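Local coordinates for protein peptidoglycan synthase activator LpoP (Pseudomonas aeruginosa, PDB 6W5Q) that activates a peptidoglycan synthase of the cell wall, probably through protein-protein contacts made by its globular, tetratricopeptide-type C-terminal domain, at residues 92-97 with 108-113; 51-56 with 87-92; 46-51 with 80-85; 17-22 with 36-41. One frame throughout, in Å; residues are numbered along the deposited sequence.

Contact 1: 92-97 with 108-113; sequences LIAQAR and LARQKA. With SO4 (sulfate ion), chain J.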
loop_
_atom_site.group_PDB
_atom_site.type_symbol
_atom_site.label_atom_id
_atom_site.label_comp_id
_atom_site.label_asym_id
_atom_site.label_seq_id
_atom_site.Cartn_x
_atom_site.Cartn_y
_atom_site.Cartn_z
ATOM N N LEU A 92 -0.344 7.597 -0.066
ATOM C CA LEU A 92 -1.449 6.667 -0.276
ATOM C C LEU A 92 -2.597 6.940 0.684
ATOM O O LEU A 92 -3.770 6.864 0.306
ATOM C CB LEU A 92 -0.964 5.226 -0.101
ATOM C CG LEU A 92 -0.582 4.439 -1.353
ATOM C CD1 LEU A 92 0.468 5.187 -2.178
ATOM C CD2 LEU A 92 -0.107 3.020 -0.967
ATOM N N ILE A 93 -2.283 7.227 1.945
ATOM C CA ILE A 93 -3.337 7.490 2.922
ATOM C C ILE A 93 -4.084 8.776 2.570
ATOM O O ILE A 93 -5.314 8.840 2.668
ATOM C CB ILE A 93 -2.731 7.538 4.338
ATOM C CG1 ILE A 93 -2.227 6.150 4.734
ATOM C CG2 ILE A 93 -3.729 8.108 5.353
ATOM C CD1 ILE A 93 -1.384 6.130 5.975
ATOM N N ALA A 94 -3.347 9.813 2.151
ATOM C CA ALA A 94 -3.957 11.052 1.683
ATOM C C ALA A 94 -4.924 10.782 0.542
ATOM O O ALA A 94 -6.039 11.314 0.507
ATOM C CB ALA A 94 -2.872 12.034 1.228
ATOM N N GLN A 95 -4.501 9.958 -0.415
ATOM C CA GLN A 95 -5.338 9.693 -1.577
ATOM C C GLN A 95 -6.564 8.898 -1.194
ATOM O O GLN A 95 -7.639 9.105 -1.764
ATOM C CB GLN A 95 -4.531 8.965 -2.640
ATOM C CG GLN A 95 -3.361 9.763 -3.129
ATOM C CD GLN A 95 -2.703 9.111 -4.296
ATOM O OE1 GLN A 95 -1.622 9.529 -4.732
ATOM N NE2 GLN A 95 -3.338 8.062 -4.821
ATOM N N ALA A 96 -6.422 8.009 -0.210
ATOM C CA ALA A 96 -7.569 7.252 0.284
ATOM C C ALA A 96 -8.544 8.141 1.064
ATOM O O ALA A 96 -9.760 7.931 1.001
ATOM C CB ALA A 96 -7.077 6.091 1.152
ATOM N N ARG A 97 -8.037 9.117 1.838
ATOM C CA ARG A 97 -8.951 10.045 2.512
ATOM C C ARG A 97 -9.706 10.885 1.498
ATOM O O ARG A 97 -10.921 11.076 1.625
ATOM C CB ARG A 97 -8.198 10.967 3.477
ATOM C CG ARG A 97 -7.406 10.242 4.558
ATOM C CD ARG A 97 -8.306 9.376 5.393
ATOM N NE ARG A 97 -9.560 10.031 5.720
ATOM C CZ ARG A 97 -10.527 9.461 6.429
ATOM N NH1 ARG A 97 -10.375 8.226 6.875
ATOM N NH2 ARG A 97 -11.644 10.126 6.692
ATOM N N LEU A 108 -3.654 16.641 5.991
ATOM C CA LEU A 108 -2.902 16.324 7.186
ATOM C C LEU A 108 -1.985 15.146 6.938
ATOM O O LEU A 108 -0.913 15.051 7.541
ATOM C CB LEU A 108 -3.869 16.026 8.338
ATOM C CG LEU A 108 -4.656 17.242 8.847
ATOM C CD1 LEU A 108 -5.625 16.861 9.948
ATOM C CD2 LEU A 108 -3.696 18.305 9.355
ATOM N N ALA A 109 -2.392 14.243 6.048
ATOM C CA ALA A 109 -1.549 13.099 5.726
ATOM C C ALA A 109 -0.397 13.523 4.836
ATOM O O ALA A 109 0.743 13.105 5.058
ATOM C CB ALA A 109 -2.379 12.005 5.058
ATOM N N ARG A 110 -0.671 14.379 3.844
ATOM C CA ARG A 110 0.392 14.875 2.981
ATOM C C ARG A 110 1.372 15.727 3.760
ATOM O O ARG A 110 2.527 15.872 3.343
ATOM C CB ARG A 110 -0.186 15.696 1.829
ATOM C CG ARG A 110 -1.097 14.918 0.921
ATOM C CD ARG A 110 -1.108 15.469 -0.504
ATOM N NE ARG A 110 -1.578 14.442 -1.437
ATOM C CZ ARG A 110 -2.850 14.271 -1.780
ATOM N NH1 ARG A 110 -3.785 15.080 -1.284
ATOM N NH2 ARG A 110 -3.184 13.292 -2.619
ATOM N N GLN A 111 0.916 16.316 4.872
ATOM C CA GLN A 111 1.815 17.047 5.763
ATOM C C GLN A 111 2.816 16.109 6.428
ATOM O O GLN A 111 3.984 16.473 6.621
ATOM C CB GLN A 111 1.011 17.780 6.833
ATOM C CG GLN A 111 0.932 19.259 6.689
ATOM C CD GLN A 111 0.491 19.915 7.983
ATOM O OE1 GLN A 111 0.400 19.261 9.024
ATOM N NE2 GLN A 111 0.222 21.212 7.928
ATOM N N LYS A 112 2.366 14.903 6.804
ATOM C CA LYS A 112 3.250 13.940 7.457
ATOM C C LYS A 112 4.208 13.307 6.470
ATOM O O LYS A 112 5.321 12.932 6.846
ATOM C CB LYS A 112 2.438 12.850 8.165
ATOM C CG LYS A 112 1.273 13.395 8.932
ATOM C CD LYS A 112 0.604 12.398 9.831
ATOM C CE LYS A 112 -0.558 13.092 10.560
ATOM N NZ LYS A 112 -1.546 12.142 11.127
ATOM N N ALA A 113 3.788 13.168 5.215
ATOM C CA ALA A 113 4.686 12.664 4.190
ATOM C C ALA A 113 5.846 13.626 3.963
ATOM O O ALA A 113 6.967 13.189 3.680
ATOM C CB ALA A 113 3.903 12.424 2.896
HETATM S S SO4 J . -1.282 9.246 13.149
HETATM O O1 SO4 J . -2.543 9.507 12.446
HETATM O O2 SO4 J . -1.568 8.891 14.538
HETATM O O3 SO4 J . -0.576 8.131 12.515
HETATM O O4 SO4 J . -0.412 10.424 13.113
#

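Contact 2: 51-56 with 87-92; sequences VLYRLA and AGLWEL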
loop_
_atom_site.group_PDB
_atom_site.type_symbol
_atom_site.label_atom_id
_atom_site.label_comp_id
_atom_site.label_asym_id
_atom_site.label_seq_id
_atom_site.Cartn_x
_atom_site.Cartn_y
_atom_site.Cartn_z
ATOM N N VAL A 51 5.172 -4.959 1.005
ATOM C CA VAL A 51 4.026 -5.738 0.558
ATOM C C VAL A 51 2.745 -4.959 0.799
ATOM O O VAL A 51 1.885 -4.850 -0.085
ATOM C CB VAL A 51 3.990 -7.106 1.260
ATOM C CG1 VAL A 51 2.687 -7.826 0.930
ATOM C CG2 VAL A 51 5.161 -7.937 0.830
ATOM N N LEU A 52 2.608 -4.397 2.004
ATOM C CA LEU A 52 1.404 -3.644 2.361
ATOM C C LEU A 52 1.246 -2.408 1.487
ATOM O O LEU A 52 0.129 -2.059 1.076
ATOM C CB LEU A 52 1.459 -3.276 3.850
ATOM C CG LEU A 52 1.422 -4.560 4.690
ATOM C CD1 LEU A 52 1.627 -4.328 6.150
ATOM C CD2 LEU A 52 0.117 -5.305 4.470
ATOM N N TYR A 53 2.364 -1.754 1.161
ATOM C CA TYR A 53 2.332 -0.600 0.270
ATOM C C TYR A 53 1.695 -0.944 -1.073
ATOM O O TYR A 53 0.824 -0.218 -1.569
ATOM C CB TYR A 53 3.749 -0.074 0.068
ATOM C CG TYR A 53 3.811 1.068 -0.913
ATOM C CD1 TYR A 53 3.471 2.359 -0.521
ATOM C CD2 TYR A 53 4.217 0.860 -2.228
ATOM C CE1 TYR A 53 3.532 3.421 -1.412
ATOM C CE2 TYR A 53 4.283 1.911 -3.128
ATOM C CZ TYR A 53 3.938 3.192 -2.713
ATOM O OH TYR A 53 3.994 4.243 -3.599
ATOM N N ARG A 54 2.123 -2.048 -1.681
ATOM C CA ARG A 54 1.561 -2.446 -2.971
ATOM C C ARG A 54 0.126 -2.916 -2.819
ATOM O O ARG A 54 -0.708 -2.700 -3.709
ATOM C CB ARG A 54 2.404 -3.565 -3.595
ATOM C CG ARG A 54 3.878 -3.290 -3.546
ATOM C CD ARG A 54 4.624 -3.904 -4.702
ATOM N NE ARG A 54 6.005 -3.441 -4.684
ATOM C CZ ARG A 54 6.847 -3.523 -5.707
ATOM N NH1 ARG A 54 6.462 -4.062 -6.863
ATOM N NH2 ARG A 54 8.079 -3.056 -5.570
ATOM N N LEU A 55 -0.163 -3.617 -1.724
ATOM C CA LEU A 55 -1.526 -4.065 -1.476
ATOM C C LEU A 55 -2.471 -2.875 -1.337
ATOM O O LEU A 55 -3.546 -2.848 -1.943
ATOM C CB LEU A 55 -1.548 -4.950 -0.229
ATOM C CG LEU A 55 -2.901 -5.579 0.112
ATOM C CD1 LEU A 55 -3.557 -6.106 -1.146
ATOM C CD2 LEU A 55 -2.746 -6.681 1.175
ATOM N N ALA A 56 -2.062 -1.853 -0.576
ATOM C CA ALA A 56 -2.893 -0.659 -0.445
ATOM C C ALA A 56 -3.084 0.012 -1.794
ATOM O O ALA A 56 -4.158 0.542 -2.088
ATOM C CB ALA A 56 -2.260 0.312 0.559
ATOM N N ALA A 87 6.882 8.099 3.571
ATOM C CA ALA A 87 6.368 9.147 2.690
ATOM C C ALA A 87 5.405 8.564 1.662
ATOM O O ALA A 87 4.302 9.087 1.454
ATOM C CB ALA A 87 7.528 9.870 1.992
ATOM N N GLY A 88 5.806 7.473 1.010
ATOM C CA GLY A 88 4.911 6.824 0.063
ATOM C C GLY A 88 3.598 6.401 0.695
ATOM O O GLY A 88 2.521 6.652 0.146
ATOM N N LEU A 89 3.667 5.755 1.859
ATOM C CA LEU A 89 2.449 5.273 2.517
ATOM C C LEU A 89 1.538 6.441 2.918
ATOM O O LEU A 89 0.315 6.383 2.721
ATOM C CB LEU A 89 2.824 4.392 3.725
ATOM C CG LEU A 89 3.369 2.974 3.402
ATOM C CD1 LEU A 89 4.242 2.417 4.511
ATOM C CD2 LEU A 89 2.248 1.947 3.080
ATOM N N TRP A 90 2.114 7.533 3.436
ATOM C CA TRP A 90 1.272 8.673 3.790
ATOM C C TRP A 90 0.564 9.250 2.564
ATOM O O TRP A 90 -0.623 9.591 2.635
ATOM C CB TRP A 90 2.089 9.751 4.496
ATOM C CG TRP A 90 2.267 9.505 5.961
ATOM C CD1 TRP A 90 3.452 9.372 6.629
ATOM C CD2 TRP A 90 1.230 9.376 6.956
ATOM N NE1 TRP A 90 3.218 9.167 7.971
ATOM C CE2 TRP A 90 1.867 9.171 8.199
ATOM C CE3 TRP A 90 -0.170 9.421 6.914
ATOM C CZ2 TRP A 90 1.155 8.998 9.386
ATOM C CZ3 TRP A 90 -0.878 9.244 8.104
ATOM C CH2 TRP A 90 -0.212 9.032 9.319
ATOM N N GLU A 91 1.272 9.360 1.431
ATOM C CA GLU A 91 0.626 9.826 0.204
ATOM C C GLU A 91 -0.532 8.914 -0.188
ATOM O O GLU A 91 -1.598 9.391 -0.582
ATOM C CB GLU A 91 1.638 9.923 -0.942
ATOM C CG GLU A 91 0.979 10.240 -2.282
ATOM C CD GLU A 91 0.192 11.569 -2.268
ATOM O OE1 GLU A 91 0.545 12.480 -1.478
ATOM O OE2 GLU A 91 -0.786 11.709 -3.051
ATOM N N LEU A 92 -0.344 7.597 -0.066
ATOM C CA LEU A 92 -1.449 6.667 -0.276
ATOM C C LEU A 92 -2.597 6.940 0.684
ATOM O O LEU A 92 -3.770 6.864 0.306
ATOM C CB LEU A 92 -0.964 5.226 -0.101
ATOM C CG LEU A 92 -0.582 4.439 -1.353
ATOM C CD1 LEU A 92 0.468 5.187 -2.178
ATOM C CD2 LEU A 92 -0.107 3.020 -0.967
#

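Contact 3: 46-51 with 80-85; sequences PREPQV and NGRPAL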
loop_
_atom_site.group_PDB
_atom_site.type_symbol
_atom_site.label_atom_id
_atom_site.label_comp_id
_atom_site.label_asym_id
_atom_site.label_seq_id
_atom_site.Cartn_x
_atom_site.Cartn_y
_atom_site.Cartn_z
ATOM N N PRO A 46 4.436 -11.477 6.703
ATOM C CA PRO A 46 3.263 -10.768 7.245
ATOM C C PRO A 46 3.569 -9.354 7.727
ATOM O O PRO A 46 2.629 -8.590 7.979
ATOM C CB PRO A 46 2.823 -11.661 8.411
ATOM C CG PRO A 46 4.113 -12.285 8.886
ATOM C CD PRO A 46 4.950 -12.496 7.643
ATOM N N ARG A 47 4.843 -8.985 7.847
ATOM C CA ARG A 47 5.260 -7.731 8.469
ATOM C C ARG A 47 6.049 -6.863 7.491
ATOM O O ARG A 47 6.723 -5.917 7.907
ATOM C CB ARG A 47 6.080 -8.035 9.736
ATOM C CG ARG A 47 6.403 -6.860 10.672
ATOM C CD ARG A 47 7.925 -6.662 10.834
ATOM N NE ARG A 47 8.274 -5.500 11.659
ATOM C CZ ARG A 47 8.810 -4.368 11.198
ATOM N NH1 ARG A 47 9.092 -3.372 12.033
ATOM N NH2 ARG A 47 9.076 -4.233 9.906
ATOM N N GLU A 48 5.990 -7.173 6.190
ATOM C CA GLU A 48 6.757 -6.435 5.196
ATOM C C GLU A 48 5.972 -5.196 4.762
ATOM O O GLU A 48 4.941 -5.340 4.086
ATOM C CB GLU A 48 7.088 -7.321 3.999
ATOM C CG GLU A 48 7.790 -6.623 2.820
ATOM C CD GLU A 48 9.029 -5.815 3.207
ATOM O OE1 GLU A 48 8.932 -4.566 3.293
ATOM O OE2 GLU A 48 10.103 -6.423 3.407
ATOM N N PRO A 49 6.405 -3.991 5.119
ATOM C CA PRO A 49 5.648 -2.798 4.696
ATOM C C PRO A 49 5.597 -2.628 3.186
ATOM O O PRO A 49 4.612 -2.085 2.666
ATOM C CB PRO A 49 6.385 -1.644 5.380
ATOM C CG PRO A 49 7.705 -2.216 5.845
ATOM C CD PRO A 49 7.517 -3.683 6.026
ATOM N N GLN A 50 6.614 -3.090 2.458
ATOM C CA GLN A 50 6.570 -2.954 1.008
ATOM C C GLN A 50 5.462 -3.810 0.406
ATOM O O GLN A 50 4.834 -3.412 -0.583
ATOM C CB GLN A 50 7.932 -3.297 0.400
ATOM C CG GLN A 50 8.953 -2.150 0.501
ATOM C CD GLN A 50 9.168 -1.435 -0.824
ATOM O OE1 GLN A 50 8.235 -1.294 -1.617
ATOM N NE2 GLN A 50 10.403 -0.983 -1.074
ATOM N N VAL A 51 5.172 -4.959 1.005
ATOM C CA VAL A 51 4.026 -5.738 0.558
ATOM C C VAL A 51 2.745 -4.959 0.799
ATOM O O VAL A 51 1.885 -4.850 -0.085
ATOM C CB VAL A 51 3.990 -7.106 1.260
ATOM C CG1 VAL A 51 2.687 -7.826 0.930
ATOM C CG2 VAL A 51 5.161 -7.937 0.830
ATOM N N ASN A 80 9.026 1.765 10.260
ATOM C CA ASN A 80 9.831 2.646 11.100
ATOM C C ASN A 80 11.279 2.678 10.637
ATOM O O ASN A 80 11.884 1.638 10.365
ATOM C CB ASN A 80 9.751 2.205 12.557
ATOM C CG ASN A 80 8.739 3.011 13.343
ATOM O OD1 ASN A 80 7.847 3.645 12.766
ATOM N ND2 ASN A 80 8.874 3.005 14.670
ATOM N N GLY A 81 11.828 3.886 10.537
ATOM C CA GLY A 81 13.173 4.061 10.023
ATOM C C GLY A 81 13.296 3.727 8.552
ATOM O O GLY A 81 14.324 3.187 8.124
ATOM N N ARG A 82 12.256 4.011 7.768
ATOM C CA ARG A 82 12.263 3.798 6.321
ATOM C C ARG A 82 11.558 4.984 5.677
ATOM O O ARG A 82 10.422 4.875 5.203
ATOM C CB ARG A 82 11.599 2.465 5.961
ATOM C CG ARG A 82 12.201 1.271 6.711
ATOM C CD ARG A 82 11.674 -0.066 6.239
ATOM N NE ARG A 82 12.195 -0.448 4.926
ATOM C CZ ARG A 82 12.025 -1.647 4.370
ATOM N NH1 ARG A 82 11.349 -2.599 5.010
ATOM N NH2 ARG A 82 12.533 -1.894 3.170
ATOM N N PRO A 83 12.226 6.145 5.631
ATOM C CA PRO A 83 11.497 7.403 5.382
ATOM C C PRO A 83 10.877 7.503 4.002
ATOM O O PRO A 83 9.751 8.004 3.873
ATOM C CB PRO A 83 12.572 8.483 5.588
ATOM C CG PRO A 83 13.700 7.793 6.316
ATOM C CD PRO A 83 13.660 6.368 5.871
ATOM N N ALA A 84 11.587 7.067 2.961
ATOM C CA ALA A 84 11.014 7.079 1.619
ATOM C C ALA A 84 9.725 6.277 1.573
ATOM O O ALA A 84 8.753 6.684 0.930
ATOM C CB ALA A 84 12.024 6.525 0.614
ATOM N N LEU A 85 9.693 5.147 2.276
ATOM C CA LEU A 85 8.521 4.279 2.258
ATOM C C LEU A 85 7.384 4.875 3.075
ATOM O O LEU A 85 6.213 4.774 2.691
ATOM C CB LEU A 85 8.905 2.897 2.785
ATOM C CG LEU A 85 7.841 1.797 2.765
ATOM C CD1 LEU A 85 7.096 1.768 1.450
ATOM C CD2 LEU A 85 8.484 0.443 3.033
#

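Contact 4: 17-22 with 36-41; sequences AMLTTA and ASLERA. With SO4 (sulfate ion), chain I.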
loop_
_atom_site.group_PDB
_atom_site.type_symbol
_atom_site.label_atom_id
_atom_site.label_comp_id
_atom_site.label_asym_id
_atom_site.label_seq_id
_atom_site.Cartn_x
_atom_site.Cartn_y
_atom_site.Cartn_z
ATOM N N ALA A 17 9.084 -12.830 -5.774
ATOM C CA ALA A 17 8.313 -13.501 -6.814
ATOM C C ALA A 17 6.854 -13.054 -6.779
ATOM O O ALA A 17 6.270 -12.724 -7.819
ATOM C CB ALA A 17 8.425 -15.019 -6.663
ATOM N N MET A 18 6.256 -13.018 -5.583
ATOM C CA MET A 18 4.856 -12.623 -5.463
ATOM C C MET A 18 4.651 -11.158 -5.838
ATOM O O MET A 18 3.695 -10.819 -6.547
ATOM C CB MET A 18 4.361 -12.897 -4.042
ATOM C CG MET A 18 4.164 -14.398 -3.749
ATOM S SD MET A 18 3.067 -15.207 -4.944
ATOM C CE MET A 18 4.207 -16.173 -5.930
ATOM N N LEU A 19 5.540 -10.278 -5.376
ATOM C CA LEU A 19 5.502 -8.877 -5.796
ATOM C C LEU A 19 5.590 -8.758 -7.309
ATOM O O LEU A 19 4.780 -8.063 -7.937
ATOM C CB LEU A 19 6.643 -8.086 -5.137
ATOM C CG LEU A 19 6.620 -8.034 -3.604
ATOM C CD1 LEU A 19 7.527 -6.941 -3.066
ATOM C CD2 LEU A 19 5.204 -7.847 -3.089
ATOM N N THR A 20 6.582 -9.422 -7.907
ATOM C CA THR A 20 6.734 -9.408 -9.362
ATOM C C THR A 20 5.466 -9.898 -10.056
ATOM O O THR A 20 4.990 -9.289 -11.026
ATOM C CB THR A 20 7.913 -10.285 -9.767
ATOM O OG1 THR A 20 9.124 -9.704 -9.281
ATOM C CG2 THR A 20 7.982 -10.416 -11.270
ATOM N N THR A 21 4.917 -11.013 -9.572
ATOM C CA THR A 21 3.681 -11.534 -10.137
ATOM C C THR A 21 2.533 -10.545 -9.955
ATOM O O THR A 21 1.769 -10.286 -10.893
ATOM C CB THR A 21 3.363 -12.878 -9.489
ATOM O OG1 THR A 21 4.363 -13.827 -9.883
ATOM C CG2 THR A 21 1.995 -13.368 -9.922
ATOM N N ALA A 22 2.400 -9.980 -8.752
ATOM C CA ALA A 22 1.373 -8.965 -8.506
ATOM C C ALA A 22 1.488 -7.799 -9.475
ATOM O O ALA A 22 0.482 -7.334 -10.017
ATOM C CB ALA A 22 1.461 -8.454 -7.074
ATOM N N ALA A 36 -4.850 -10.916 -4.768
ATOM C CA ALA A 36 -4.651 -12.293 -4.326
ATOM C C ALA A 36 -3.165 -12.627 -4.212
ATOM O O ALA A 36 -2.740 -13.256 -3.234
ATOM C CB ALA A 36 -5.339 -13.261 -5.283
ATOM N N SER A 37 -2.357 -12.194 -5.192
ATOM C CA SER A 37 -0.915 -12.443 -5.132
ATOM C C SER A 37 -0.274 -11.725 -3.955
ATOM O O SER A 37 0.671 -12.238 -3.343
ATOM C CB SER A 37 -0.227 -11.996 -6.425
ATOM O OG SER A 37 -0.683 -12.712 -7.548
ATOM N N LEU A 38 -0.753 -10.523 -3.636
ATOM C CA LEU A 38 -0.189 -9.818 -2.496
ATOM C C LEU A 38 -0.660 -10.426 -1.174
ATOM O O LEU A 38 0.090 -10.420 -0.190
ATOM C CB LEU A 38 -0.529 -8.321 -2.608
ATOM C CG LEU A 38 0.180 -7.688 -3.835
ATOM C CD1 LEU A 38 -0.286 -6.285 -4.176
ATOM C CD2 LEU A 38 1.722 -7.685 -3.670
ATOM N N GLU A 39 -1.873 -10.976 -1.122
ATOM C CA GLU A 39 -2.272 -11.666 0.102
ATOM C C GLU A 39 -1.488 -12.961 0.275
ATOM O O GLU A 39 -1.278 -13.414 1.403
ATOM C CB GLU A 39 -3.782 -11.946 0.108
ATOM C CG GLU A 39 -4.661 -10.735 -0.120
ATOM C CD GLU A 39 -4.920 -9.940 1.146
ATOM O OE1 GLU A 39 -5.651 -8.933 1.066
ATOM O OE2 GLU A 39 -4.396 -10.319 2.220
ATOM N N ARG A 40 -1.030 -13.561 -0.823
ATOM C CA ARG A 40 -0.153 -14.720 -0.700
ATOM C C ARG A 40 1.228 -14.285 -0.222
ATOM O O ARG A 40 1.865 -14.979 0.579
ATOM C CB ARG A 40 -0.099 -15.473 -2.043
ATOM C CG ARG A 40 0.692 -16.805 -2.032
ATOM C CD ARG A 40 0.582 -17.552 -3.381
ATOM N NE ARG A 40 0.870 -18.991 -3.304
ATOM C CZ ARG A 40 1.912 -19.594 -3.893
ATOM N NH1 ARG A 40 2.784 -18.882 -4.603
ATOM N NH2 ARG A 40 2.093 -20.914 -3.775
ATOM N N ALA A 41 1.690 -13.115 -0.675
ATOM C CA ALA A 41 2.956 -12.563 -0.196
ATOM C C ALA A 41 2.971 -12.403 1.327
ATOM O O ALA A 41 4.013 -12.604 1.970
ATOM C CB ALA A 41 3.216 -11.219 -0.884
HETATM S S SO4 I . -0.857 -22.023 -1.934
HETATM O O1 SO4 I . -1.887 -21.360 -2.736
HETATM O O2 SO4 I . -1.392 -22.585 -0.703
HETATM O O3 SO4 I . -0.208 -23.084 -2.706
HETATM O O4 SO4 I . 0.147 -21.040 -1.557
#

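Contact 1: 92-97 with 108-113
The methyl group of Ala94 sits squarely over the centre of the Arg110 guanidinium, 3.7 Å above its plane, so a charged group is laid flat on an alanine at the edge of a helix-helix seam. The same methyl, Ala94 CB, comes 3.4 Å from Arg110 CG, so the aliphatic stem and the guanidinium both bear on one carbon. Arg110 is extended from CG to NE, and chi4 of 91° turns the guanidinium off that line. Gln95 crosses this side chain at about a right angle, its CG meeting Arg110 NH2 at 3.6 Å. The guanidinium has strong partners of its own: Glu91 pairs with NE and Glu98 with NH1, both on helix 83-99, and together they probably fix its rotation above Ala94.

Deeper in the seam alanine meets alanine. Ala94 CB and Ala109 CB are 3.9 Å apart, and Ala109 CB also touches Ile93 CG2 at 4.1 Å. With the small Ala94 and Ala109 at the point of closest backbone approach, the nearly antiparallel axes, at 172°, come within 8.2 Å. On the surface Lys112 reaches out in an extended chain and its NZ gives a 2.9 Å hydrogen bond to O4 of a sulfate, most likely picked up from the crystal mother liquor.

The segments 92-97 and 108-113 belong to consecutive helices that form a helical hairpin, as in tetratricopeptide folds. Trp90 packs on Ala109, Lys112 and Ala113 along the same seam, while Ile93 also touches helix 65-78 and Leu92 is directed to helix 49-61.

Contact 2: 51-56 with 87-92
Tyr53 packs against Gly88, Leu89 and Leu92 to join two near-parallel helices of a tetratricopeptide-type array, with the antiparallel helix 65-78 between them in sequence. The short helix segments 51-56 and 87-92 run at 24° to one another. Their axes lie 10.4 Å apart, a space that Tyr53, Leu89 and Leu92 fill jointly.

The tyrosine ring takes one side of it. Its CG stands anti to the backbone N (chi1 176°), and the ring extends toward the other helix with one edge leading. Leu89 CD2 and the carbonyl oxygen of Gly88 lie at that edge, close to the ring plane, with Leu89 CD2 3.8 Å from Tyr53 CD1. Gly88 suits its place because its alpha carbon has no side chain directed at the ring, and Tyr53 CE1 can approach Gly88 C to 3.7 Å. Leu92 comes in across the tyrosine at about a right angle and sets both its branches on one side of the ring plane: CD1 touches Tyr53 CE1 obliquely at 3.6 Å, while CD2 sits 3.4 Å from Tyr53 O and 3.8 Å from Ala56 CB. The small Ala56 leaves room for that second methyl. Leu89 and Leu92, about one helical turn apart, thus meet the tyrosine at successive levels.

The pair lies close to the centre of the chain. Helix 65-78 runs alongside both partners, touching Leu52 and Trp90; beyond the far side of helix 49-61 lie helices 13-28 and 31-44, and Trp90 faces helix 103-114.

Contact 3: 46-51 with 80-85
Glu48 OE1 is gripped twice: by the backbone N of Gln50 in a 2.9 Å hydrogen bond, nearly straight at 165°, and by Arg82 NH1 from the other segment in a longer salt bridge of 3.6 Å. The first bond uses the anti lone pair of OE1 and is the capping bond of Glu48, which holds the N-cap position of helix 49-61. CG is anti to the backbone N, and the bend at chi2 (51°) folds CD back toward the helix start. The carboxylate and guanidinium planes stand 76° apart, so the ions meet crosswise rather than as a flat two-bond pair.

Apolar groups pack alongside. Pro49, a rigid residue common in the first turn of a helix, touches Arg82 NH1 with its CG at 3.8 Å. Leu85 CD2 reaches across to helix 49-61, 3.8 Å from Pro49 CB and 3.7 Å from Gln50 CG, and also lies over the centre of one guanidinium face. Gln86 accepts from Arg82 N at the start of helix 83-99.

The chemistry suggests a surface ion pair of modest strength, given its long separation: the acid is probably stabilised by the helix N-terminus it caps as well as by the arginine.

Contact 4: 17-22 with 36-41
Met18 and Arg40 cross slantwise, the thioether lying at the edge of the guanidinium near its plane, while Leu19 and Leu38 meet at about a right angle on the side of the same helix pair that faces helix 49-61. Met18 CE is 3.3 Å from Arg40 NH1. The methionine chain, bent at chi2 (-55°), brings SD to 3.8 Å from Arg40 CD. A different edge of the guanidinium holds a sulfate ion: O4 accepts from Arg40 NE at 2.8 Å and also from NH2, and Arg43 binds the same ion.

On the other side, the CD2 methyls of Leu19 and Leu38 are 3.5 Å apart, and Leu38 CD2 presses on Ala22 CB at 3.5 Å, tighter than usual for carbons. The small Ala22 and Ala41 let the antiparallel axes approach to 8.5 Å; Ala41 CB rests on Met18 CB at 3.8 Å. Ser37, also small, has its OG bonded to Gln25 and to Ser33 O, with Thr21 CG2 beside it.

The chemistry thus grades across the hairpin of helices 13-28 and 31-44: leucine and alanine toward helix 49-61, a serine whose hydroxyl is satisfied nearby, and outside a flexible thioether against a cation that can bind an anion.

How the contacts relate
Along the chain contact 4 comes first, joining helices 13-28 and 31-44; contacts 3 and 2 then interleave on helices 49-61 and 83-99, and contact 1 closes the series with helices 83-99 and 103-114. Contacts 2 and 3, with centres about 9 Å apart, are two levels of one parallel pairing and share Val51, which also packs on Leu19, Leu38 and Ala41 of contact 4. Contact 1, its centre about 10 Å from that of contact 2, shares Leu92 with it. Contacts 1 and 4, centres about 25 Å apart, lie in antiparallel helical hairpins on opposite sides of the chain's centre. Hairpins joined by parallel pairing make a compact tetratricopeptide-type array, consistent with a protein-binding domain.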